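Local coordinates for protein lactate dehydrogenase (PDB 6CT6) that probably reduces pyruvate to lactate with NADH as the hydride donor, and is captured here with NADH and the pyruvate analogue oxamate, at residues S268-G273 against V277-L282. Residues are numbered along the deposited sequence; the frame is centred on the assembly and turned at random.
Sequences SCYLNG and VNNHYL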
loop_
_atom_site.group_PDB
_atom_site.type_symbol
_atom_site.label_atom_id
_atom_site.label_comp_id
_atom_site.label_asym_id
_atom_site.label_seq_id
_atom_site.Cartn_x
_atom_site.Cartn_y
_atom_site.Cartn_z
ATOM N N SER B 268 17.949 5.313 -14.037
ATOM C CA SER B 268 18.741 4.595 -15.030
ATOM C C SER B 268 18.389 5.119 -16.419
ATOM O O SER B 268 17.282 4.889 -16.915
ATOM C CB SER B 268 18.490 3.093 -14.920
ATOM O OG SER B 268 19.334 2.375 -15.801
ATOM N N CYS B 269 19.331 5.825 -17.043
ATOM C CA CYS B 269 19.110 6.488 -18.319
ATOM C C CYS B 269 20.085 5.971 -19.365
ATOM O O CYS B 269 21.223 5.609 -19.053
ATOM C CB CYS B 269 19.290 8.008 -18.198
ATOM S SG CYS B 269 18.098 8.837 -17.148
ATOM N N TYR B 270 19.634 5.966 -20.618
ATOM C CA TYR B 270 20.507 5.616 -21.734
ATOM C C TYR B 270 21.554 6.708 -21.929
ATOM O O TYR B 270 21.214 7.875 -22.149
ATOM C CB TYR B 270 19.693 5.430 -23.010
ATOM C CG TYR B 270 20.545 5.114 -24.214
ATOM C CD1 TYR B 270 20.934 3.810 -24.492
ATOM C CD2 TYR B 270 20.966 6.121 -25.072
ATOM C CE1 TYR B 270 21.719 3.519 -25.592
ATOM C CE2 TYR B 270 21.750 5.841 -26.173
ATOM C CZ TYR B 270 22.124 4.539 -26.429
ATOM O OH TYR B 270 22.906 4.265 -27.527
ATOM N N LEU B 271 22.828 6.326 -21.858
ATOM C CA LEU B 271 23.944 7.248 -22.002
ATOM C C LEU B 271 24.813 6.832 -23.180
ATOM O O LEU B 271 25.067 5.642 -23.385
ATOM C CB LEU B 271 24.799 7.277 -20.734
ATOM C CG LEU B 271 24.076 7.585 -19.426
ATOM C CD1 LEU B 271 25.017 7.362 -18.254
ATOM C CD2 LEU B 271 23.540 9.003 -19.437
ATOM N N ASN B 272 25.271 7.818 -23.955
ATOM C CA ASN B 272 26.270 7.585 -25.004
ATOM C C ASN B 272 27.263 8.743 -24.943
ATOM O O ASN B 272 27.099 9.756 -25.627
ATOM C CB ASN B 272 25.635 7.458 -26.382
ATOM C CG ASN B 272 26.565 6.805 -27.386
ATOM O OD1 ASN B 272 26.750 5.588 -27.375
ATOM N ND2 ASN B 272 27.164 7.612 -28.255
ATOM N N GLY B 273 28.294 8.580 -24.116
ATOM C CA GLY B 273 29.282 9.618 -23.905
ATOM C C GLY B 273 29.368 10.032 -22.451
ATOM O O GLY B 273 30.440 9.977 -21.841
ATOM N N VAL B 277 30.190 6.349 -20.303
ATOM C CA VAL B 277 29.298 5.238 -20.615
ATOM C C VAL B 277 29.030 5.241 -22.112
ATOM O O VAL B 277 28.780 6.295 -22.708
ATOM C CB VAL B 277 27.984 5.341 -19.816
ATOM C CG1 VAL B 277 26.968 4.311 -20.302
ATOM C CG2 VAL B 277 28.251 5.159 -18.332
ATOM N N ASN B 278 29.066 4.058 -22.719
ATOM C CA ASN B 278 28.949 3.913 -24.168
ATOM C C ASN B 278 27.769 3.003 -24.498
ATOM O O ASN B 278 27.878 1.776 -24.422
ATOM C CB ASN B 278 30.252 3.375 -24.749
ATOM C CG ASN B 278 31.407 4.342 -24.572
ATOM O OD1 ASN B 278 31.328 5.500 -24.981
ATOM N ND2 ASN B 278 32.480 3.876 -23.939
ATOM N N ASN B 279 26.644 3.616 -24.866
ATOM C CA ASN B 279 25.486 2.901 -25.406
ATOM C C ASN B 279 24.909 1.898 -24.404
ATOM O O ASN B 279 24.600 0.755 -24.750
ATOM C CB ASN B 279 25.845 2.206 -26.724
ATOM C CG ASN B 279 24.675 1.445 -27.329
ATOM O OD1 ASN B 279 23.546 1.934 -27.356
ATOM N ND2 ASN B 279 24.941 0.233 -27.801
ATOM N N HIS B 280 24.747 2.315 -23.153
ATOM C CA HIS B 280 23.966 1.522 -22.212
ATOM C C HIS B 280 23.491 2.430 -21.083
ATOM O O HIS B 280 23.691 3.649 -21.112
ATOM C CB HIS B 280 24.755 0.305 -21.707
ATOM C CG HIS B 280 25.907 0.630 -20.806
ATOM N ND1 HIS B 280 25.751 0.916 -19.466
ATOM C CD2 HIS B 280 27.240 0.657 -21.041
ATOM C CE1 HIS B 280 26.935 1.130 -18.920
ATOM N NE2 HIS B 280 27.857 0.981 -19.856
ATOM N N TYR B 281 22.831 1.825 -20.100
ATOM C CA TYR B 281 22.116 2.556 -19.066
ATOM C C TYR B 281 22.916 2.601 -17.769
ATOM O O TYR B 281 23.709 1.705 -17.471
ATOM C CB TYR B 281 20.746 1.921 -18.815
ATOM C CG TYR B 281 19.819 2.017 -20.004
ATOM C CD1 TYR B 281 18.779 2.934 -20.025
ATOM C CD2 TYR B 281 19.995 1.203 -21.112
ATOM C CE1 TYR B 281 17.933 3.030 -21.113
ATOM C CE2 TYR B 281 19.157 1.291 -22.206
ATOM C CZ TYR B 281 18.128 2.207 -22.201
ATOM O OH TYR B 281 17.292 2.301 -23.290
ATOM N N LEU B 282 22.693 3.666 -17.001
ATOM C CA LEU B 282 23.362 3.854 -15.722
ATOM C C LEU B 282 22.557 4.849 -14.897
ATOM O O LEU B 282 21.938 5.767 -15.441
ATOM C CB LEU B 282 24.801 4.350 -15.909
ATOM C CG LEU B 282 25.723 4.299 -14.690
ATOM C CD1 LEU B 282 26.115 2.863 -14.363
ATOM C CD2 LEU B 282 26.963 5.153 -14.914
#
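Tyr-270 holds CG anti to its backbone N (chi1 178°), while Tyr-281 holds CG anti to its carbonyl carbon (chi1 -65°). The two are a non-hydrogen-bonded cross-strand pair on one face of the hairpin. From there the Tyr-270 ring turns an edge to the face of Tyr-281 in a T-shaped pair. The centroids are 5.5 Å apart and the planes 69° apart. CB of Tyr-270 also lies over that face, a CH-pi contact 3.9 Å from the Tyr-281 centroid. Lys-149 makes a cation-pi contact with Tyr-270, and the Tyr-281 ring packs on helix 134-145. At the far end of Tyr-270, OH donates to OD1 of Asn-279, which lies in the ring plane. The modelled separation is very short, so its exact length is doubtful.

The two segments form the turn end of the beta hairpin of strands 263-272 and 281-289, in the C-terminal domain of the lactate/malate dehydrogenase family. N of Cys-269 bonds O of Leu-282 at 3.1 Å, and N of Leu-271 bonds O of His-280 at 2.9 Å. Asn-279 and His-280 both face Leu-271 in a G1 beta bulge; their two N-H groups reach O of Leu-271 by weak bonds. Nearer the turn, N of Gly-273 bonds O of Val-277 at 2.7 Å, almost straight.

On the face opposite the tyrosines, Leu-271 CB touches Val-277 CG1 at 3.7 Å, and its CD1 reaches Leu-282 CB. Val-277 CG1 also sits over the centre of the His-280 ring. That ring lies against helix 303-328, and its ND1 donates to O of Tyr-281 at 3.0 Å.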